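Local coordinates for hypothetical protein (Parabacteroides merdae, PDB 4OO3) that is a putative oxidoreductase of unknown substrate that probably binds a nicotinamide adenine dinucleotide cofactor in its Rossmann-fold domain, at residues I143-D147 and H405-L410; E11-L17 and K88-Q94. All coordinates share one frame; numbering follows the deposited sequence.

Contact 1: residues I143-D147 and H405-L410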
loop_
_atom_site.group_PDB
_atom_site.type_symbol
_atom_site.label_atom_id
_atom_site.label_comp_id
_atom_site.label_asym_id
_atom_site.label_seq_id
_atom_site.Cartn_x
_atom_site.Cartn_y
_atom_site.Cartn_z
ATOM N N ILE A 143 7.130 19.245 -10.389
ATOM C CA ILE A 143 7.438 18.581 -9.127
ATOM C C ILE A 143 6.733 17.227 -9.111
ATOM O O ILE A 143 5.893 16.938 -9.965
ATOM C CB ILE A 143 7.065 19.444 -7.891
ATOM C CG1 ILE A 143 5.593 19.870 -7.910
ATOM C CG2 ILE A 143 7.960 20.678 -7.820
ATOM C CD1 ILE A 143 5.169 20.658 -6.690
HETATM N N MSE A 144 7.097 16.395 -8.152
HETATM C CA MSE A 144 6.602 15.040 -8.102
HETATM C C MSE A 144 5.650 14.851 -6.963
HETATM O O MSE A 144 5.858 15.377 -5.876
HETATM C CB MSE A 144 7.762 14.087 -7.905
HETATM C CG MSE A 144 8.230 13.544 -9.247
HETATM SE SE MSE A 144 9.843 12.472 -8.927
HETATM C CE MSE A 144 9.015 11.239 -7.658
ATOM N N LEU A 145 4.592 14.095 -7.235
ATOM C CA LEU A 145 3.701 13.554 -6.215
ATOM C C LEU A 145 3.773 12.038 -6.350
ATOM O O LEU A 145 3.585 11.510 -7.440
ATOM C CB LEU A 145 2.257 14.048 -6.440
ATOM C CG LEU A 145 1.145 13.427 -5.583
ATOM C CD1 LEU A 145 1.430 13.569 -4.091
ATOM C CD2 LEU A 145 -0.191 14.062 -5.920
ATOM N N TYR A 146 4.047 11.341 -5.252
ATOM C CA TYR A 146 4.210 9.885 -5.291
ATOM C C TYR A 146 3.629 9.247 -4.044
ATOM O O TYR A 146 3.695 9.835 -2.964
ATOM C CB TYR A 146 5.691 9.536 -5.396
ATOM C CG TYR A 146 5.990 8.174 -5.975
ATOM C CD1 TYR A 146 5.412 7.764 -7.166
ATOM C CD2 TYR A 146 6.892 7.312 -5.360
ATOM C CE1 TYR A 146 5.696 6.527 -7.714
ATOM C CE2 TYR A 146 7.178 6.068 -5.906
ATOM C CZ TYR A 146 6.572 5.688 -7.081
ATOM O OH TYR A 146 6.841 4.471 -7.643
ATOM N N ASP A 147 3.047 8.059 -4.192
ATOM C CA ASP A 147 2.654 7.278 -3.024
ATOM C C ASP A 147 3.526 6.033 -2.836
ATOM O O ASP A 147 4.448 5.785 -3.599
ATOM C CB ASP A 147 1.137 6.980 -2.994
ATOM C CG ASP A 147 0.655 6.107 -4.143
ATOM O OD1 ASP A 147 1.468 5.570 -4.932
ATOM O OD2 ASP A 147 -0.582 5.950 -4.234
ATOM N N HIS A 405 13.651 4.584 -4.589
ATOM C CA HIS A 405 13.112 4.797 -5.934
ATOM C C HIS A 405 12.656 6.250 -6.082
ATOM O O HIS A 405 12.947 6.892 -7.089
ATOM C CB HIS A 405 11.973 3.803 -6.237
ATOM C CG HIS A 405 11.350 3.975 -7.594
ATOM N ND1 HIS A 405 10.270 4.805 -7.820
ATOM C CD2 HIS A 405 11.640 3.409 -8.792
ATOM C CE1 HIS A 405 9.931 4.755 -9.097
ATOM N NE2 HIS A 405 10.745 3.912 -9.709
ATOM N N PHE A 406 11.985 6.773 -5.057
ATOM C CA PHE A 406 11.509 8.161 -5.056
ATOM C C PHE A 406 12.668 9.153 -5.076
ATOM O O PHE A 406 12.662 10.102 -5.859
ATOM C CB PHE A 406 10.598 8.417 -3.843
ATOM C CG PHE A 406 10.155 9.848 -3.703
ATOM C CD1 PHE A 406 9.080 10.335 -4.432
ATOM C CD2 PHE A 406 10.820 10.716 -2.839
ATOM C CE1 PHE A 406 8.674 11.652 -4.299
ATOM C CE2 PHE A 406 10.420 12.033 -2.711
ATOM C CZ PHE A 406 9.344 12.502 -3.440
ATOM N N LEU A 407 13.670 8.929 -4.231
ATOM C CA LEU A 407 14.850 9.802 -4.199
ATOM C C LEU A 407 15.651 9.792 -5.508
ATOM O O LEU A 407 16.248 10.803 -5.872
ATOM C CB LEU A 407 15.765 9.433 -3.028
ATOM C CG LEU A 407 15.198 9.679 -1.630
ATOM C CD1 LEU A 407 16.080 9.019 -0.583
ATOM C CD2 LEU A 407 15.053 11.168 -1.349
ATOM N N ASP A 408 15.680 8.655 -6.200
ATOM C CA ASP A 408 16.277 8.585 -7.544
ATOM C C ASP A 408 15.497 9.436 -8.518
ATOM O O ASP A 408 16.062 10.261 -9.232
ATOM C CB ASP A 408 16.279 7.150 -8.090
ATOM C CG ASP A 408 17.572 6.431 -7.838
ATOM O OD1 ASP A 408 18.640 7.036 -8.057
ATOM O OD2 ASP A 408 17.521 5.250 -7.441
ATOM N N TYR A 409 14.188 9.222 -8.556
ATOM C CA TYR A 409 13.379 9.863 -9.572
ATOM C C TYR A 409 13.239 11.367 -9.373
ATOM O O TYR A 409 12.922 12.083 -10.326
ATOM C CB TYR A 409 12.044 9.131 -9.764
ATOM C CG TYR A 409 12.216 8.038 -10.796
ATOM C CD1 TYR A 409 12.426 8.368 -12.140
ATOM C CD2 TYR A 409 12.244 6.694 -10.441
ATOM C CE1 TYR A 409 12.623 7.392 -13.102
ATOM C CE2 TYR A 409 12.442 5.710 -11.402
ATOM C CZ TYR A 409 12.629 6.063 -12.729
ATOM O OH TYR A 409 12.823 5.095 -13.688
ATOM N N LEU A 410 13.524 11.851 -8.168
ATOM C CA LEU A 410 13.667 13.291 -7.952
ATOM C C LEU A 410 14.745 13.877 -8.862
ATOM O O LEU A 410 14.577 14.980 -9.375
ATOM C CB LEU A 410 13.995 13.615 -6.488
ATOM C CG LEU A 410 12.848 13.562 -5.474
ATOM C CD1 LEU A 410 13.388 13.810 -4.072
ATOM C CD2 LEU A 410 11.755 14.564 -5.830
#
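The rings of Tyr146 and His405 lie nearly parallel, their planes 28° apart, but shifted until little of one ring lies over the other, with centroids 5.7 Å apart. This pair helps set helix 395-412 against 145-147, an outermost strand of the parallel sheet of the Rossmann fold, in which Tyr146 is paired with strand 114-117. On the helix itself, CD2 of Tyr409 sits over one face of the His405 imidazole, offset toward its rim, while CD2 of His405 lies in the plane of the Tyr409 ring, at its edge. Phe406 meets segment 143-147 obliquely: its CD1 lies 3.6 Å from Tyr146 CB and 3.4 Å from CE of selenomethionine Met144. With CG anti to the backbone N (chi1 -157°), the Tyr146 ring reaches past Phe406 until OH stands 3.4 Å from His405 CE1. The hydroxyl is hydrogen-bonded to Glu419, the first residue of helix 419-439, and the ring also touches Leu415 and Arg152. An alanine in place of this tyrosine is likely to leave the Glu419 carboxylate without this hydroxyl partner and to open a gap beside the Phe406 and His405 rings. Leu145 points the other way, into helices 98-110 and 125-140, so the strand is packed on both faces. Met144 is buried, and its side chain is extended as far as selenium, then turns at chi3 (57°), which brings the methyl group obliquely against CD1 and CE1 of Phe406. Its selenium lies 4.2 Å from Leu410 CD2 and 3.4 Å from the backbone O of Tyr409.

Contact 2: residues E11-L17 and K88-Q94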
loop_
_atom_site.group_PDB
_atom_site.type_symbol
_atom_site.label_atom_id
_atom_site.label_comp_id
_atom_site.label_asym_id
_atom_site.label_seq_id
_atom_site.Cartn_x
_atom_site.Cartn_y
_atom_site.Cartn_z
ATOM N N GLU A 11 20.895 17.442 -0.336
ATOM C CA GLU A 11 20.078 18.229 -1.269
ATOM C C GLU A 11 18.579 18.119 -0.968
ATOM O O GLU A 11 17.831 19.076 -1.156
ATOM C CB GLU A 11 20.353 17.811 -2.720
ATOM C CG GLU A 11 19.799 16.442 -3.107
ATOM C CD GLU A 11 20.070 16.072 -4.555
ATOM O OE1 GLU A 11 20.761 16.835 -5.253
ATOM O OE2 GLU A 11 19.587 15.008 -5.002
ATOM N N VAL A 12 18.149 16.946 -0.515
ATOM C CA VAL A 12 16.751 16.723 -0.156
ATOM C C VAL A 12 16.537 17.195 1.272
ATOM O O VAL A 12 17.249 16.768 2.183
ATOM C CB VAL A 12 16.367 15.235 -0.284
ATOM C CG1 VAL A 12 15.007 14.956 0.349
ATOM C CG2 VAL A 12 16.381 14.817 -1.747
ATOM N N LYS A 13 15.558 18.077 1.456
ATOM C CA LYS A 13 15.258 18.657 2.761
ATOM C C LYS A 13 13.845 18.294 3.165
ATOM O O LYS A 13 12.887 18.848 2.629
ATOM C CB LYS A 13 15.393 20.179 2.721
ATOM C CG LYS A 13 16.807 20.692 2.921
ATOM C CD LYS A 13 17.359 21.373 1.688
ATOM C CE LYS A 13 18.753 21.916 1.959
ATOM N NZ LYS A 13 19.068 23.069 1.077
ATOM N N LEU A 14 13.718 17.393 4.132
ATOM C CA LEU A 14 12.420 16.824 4.500
ATOM C C LEU A 14 11.569 17.724 5.390
ATOM O O LEU A 14 12.059 18.334 6.331
ATOM C CB LEU A 14 12.590 15.482 5.224
ATOM C CG LEU A 14 13.265 14.324 4.498
ATOM C CD1 LEU A 14 13.183 13.071 5.365
ATOM C CD2 LEU A 14 12.640 14.093 3.133
ATOM N N ILE A 15 10.283 17.776 5.074
ATOM C CA ILE A 15 9.273 18.338 5.948
ATOM C C ILE A 15 8.364 17.196 6.349
ATOM O O ILE A 15 7.905 16.455 5.502
ATOM C CB ILE A 15 8.399 19.374 5.225
ATOM C CG1 ILE A 15 9.253 20.521 4.683
ATOM C CG2 ILE A 15 7.316 19.884 6.165
ATOM C CD1 ILE A 15 8.522 21.420 3.707
ATOM N N THR A 16 8.088 17.057 7.631
ATOM C CA THR A 16 7.143 16.051 8.061
ATOM C C THR A 16 5.900 16.765 8.546
ATOM O O THR A 16 5.949 17.493 9.522
ATOM C CB THR A 16 7.751 15.158 9.148
ATOM O OG1 THR A 16 9.030 14.691 8.700
ATOM C CG2 THR A 16 6.841 13.965 9.434
ATOM N N LEU A 17 4.791 16.569 7.839
ATOM C CA LEU A 17 3.566 17.312 8.102
ATOM C C LEU A 17 2.520 16.437 8.774
ATOM O O LEU A 17 2.049 15.459 8.188
ATOM C CB LEU A 17 3.010 17.866 6.800
ATOM C CG LEU A 17 1.718 18.677 6.916
ATOM C CD1 LEU A 17 1.915 19.944 7.734
ATOM C CD2 LEU A 17 1.224 18.987 5.519
ATOM N N LYS A 88 10.722 25.689 4.479
ATOM C CA LYS A 88 12.079 25.324 4.881
ATOM C C LYS A 88 12.589 24.041 4.230
ATOM O O LYS A 88 13.775 23.731 4.333
ATOM C CB LYS A 88 12.165 25.227 6.404
ATOM C CG LYS A 88 12.387 26.573 7.084
ATOM C CD LYS A 88 12.158 26.471 8.583
ATOM C CE LYS A 88 12.860 27.570 9.359
ATOM N NZ LYS A 88 12.728 27.323 10.825
ATOM N N GLY A 89 11.705 23.307 3.559
ATOM C CA GLY A 89 12.066 22.043 2.920
ATOM C C GLY A 89 11.584 21.959 1.486
ATOM O O GLY A 89 10.836 22.815 1.036
ATOM N N ASN A 90 12.030 20.925 0.771
ATOM C CA ASN A 90 11.656 20.708 -0.631
ATOM C C ASN A 90 11.022 19.337 -0.912
ATOM O O ASN A 90 10.669 19.050 -2.051
ATOM C CB ASN A 90 12.861 20.932 -1.542
ATOM C CG ASN A 90 14.033 20.037 -1.193
ATOM O OD1 ASN A 90 13.865 18.956 -0.628
ATOM N ND2 ASN A 90 15.226 20.479 -1.534
ATOM N N VAL A 91 10.877 18.498 0.118
ATOM C CA VAL A 91 10.093 17.266 0.017
ATOM C C VAL A 91 9.274 17.086 1.294
ATOM O O VAL A 91 9.834 17.060 2.393
ATOM C CB VAL A 91 10.985 16.018 -0.153
ATOM C CG1 VAL A 91 10.136 14.753 -0.192
ATOM C CG2 VAL A 91 11.839 16.128 -1.406
HETATM N N MSE A 92 7.961 16.929 1.139
HETATM C CA MSE A 92 7.053 16.770 2.265
HETATM C C MSE A 92 6.650 15.327 2.386
HETATM O O MSE A 92 6.278 14.694 1.396
HETATM C CB MSE A 92 5.823 17.639 2.036
HETATM C CG MSE A 92 4.942 17.752 3.282
HETATM SE SE MSE A 92 3.583 16.316 3.299
HETATM C CE MSE A 92 2.328 17.169 2.069
ATOM N N ILE A 93 6.707 14.800 3.607
ATOM C CA ILE A 93 6.317 13.430 3.893
ATOM C C ILE A 93 4.966 13.411 4.609
ATOM O O ILE A 93 4.845 13.928 5.724
ATOM C CB ILE A 93 7.360 12.740 4.803
ATOM C CG1 ILE A 93 8.762 12.819 4.179
ATOM C CG2 ILE A 93 6.948 11.300 5.090
ATOM C CD1 ILE A 93 8.877 12.173 2.814
ATOM N N GLN A 94 3.957 12.805 3.989
ATOM C CA GLN A 94 2.614 12.746 4.585
ATOM C C GLN A 94 2.194 11.310 4.908
ATOM O O GLN A 94 1.983 10.504 4.013
ATOM C CB GLN A 94 1.580 13.423 3.668
ATOM C CG GLN A 94 0.578 14.307 4.414
ATOM C CD GLN A 94 -0.238 13.539 5.455
ATOM O OE1 GLN A 94 -0.767 12.465 5.171
ATOM N NE2 GLN A 94 -0.327 14.080 6.672
HETATM O O HOH W 1 3.369 12.908 7.982
#
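The side-chain amide of Asn90 bridges two backbone groups of segment 11-17. Its ND2 donates to Glu11 O at 3.0 Å, nearly straight (169°) and within the planes of both the amide and the acceptor carbonyl. Its OD1 receives Lys13 N at 2.8 Å, with that donor tilted from the side-chain carbonyl plane. A chi1 of 58° places CG between the backbone N and the carbonyl carbon, turning the amide back along the neighbouring chain. Lys13 O is gripped twice, by Asn90 N in its carbonyl plane and by Val91 N from above that plane. Gly89 CA lies 3.7 Å from Ile15 CG1, and a CB on this residue would clash with both Ile15 and Lys13 O. From here the segments run as parallel neighbours, strands 14-17 and 91-94, at the centre of the Rossmann sheet: Ile15 N donates to Val91 O, and Ile93 N to Ile15 O at 2.8 Å. Farther along, the Leu17 N to Ile93 O bond is weak, but a water lies 2.9 Å from both Ile93 O and Leu17 O, and Gln94 NE2 adds a weak bond to Leu17 O. On one face Leu14 CD2 touches both Val91 CB and Ile93 CG1, each at 4.2 Å; on the other Leu17 CB rests against the selenium of Met92 at 3.9 Å. Helix 79-86 packs on this second face, through Met83 against Ile15 and Leu17. In the outer shell Lys101 holds OE1 of Gln94, while Thr6, Gly7 and Gln34 bind the Glu11 carboxylate.

In the fold
From the N terminus, segment 11-17 leads into the first strand of the Rossmann sheet; contact 2 closes the first loop when the chain, after strands 38-43 and 70-75 and helix 79-86, returns as 88-94. Strands 114-117 and 145-147 then complete the sheet, and contact 1 opens at 143-147. It closes only after the long excursion through the large mixed sheet, when helix 395-412 comes back. The two loops therefore follow in series, neither nested nor crossed. In space they meet: Phe406 and Leu410 pack on Val91, and Leu407 and Leu410 on Val12, so this late helix spans from the sheet's edge to its centre.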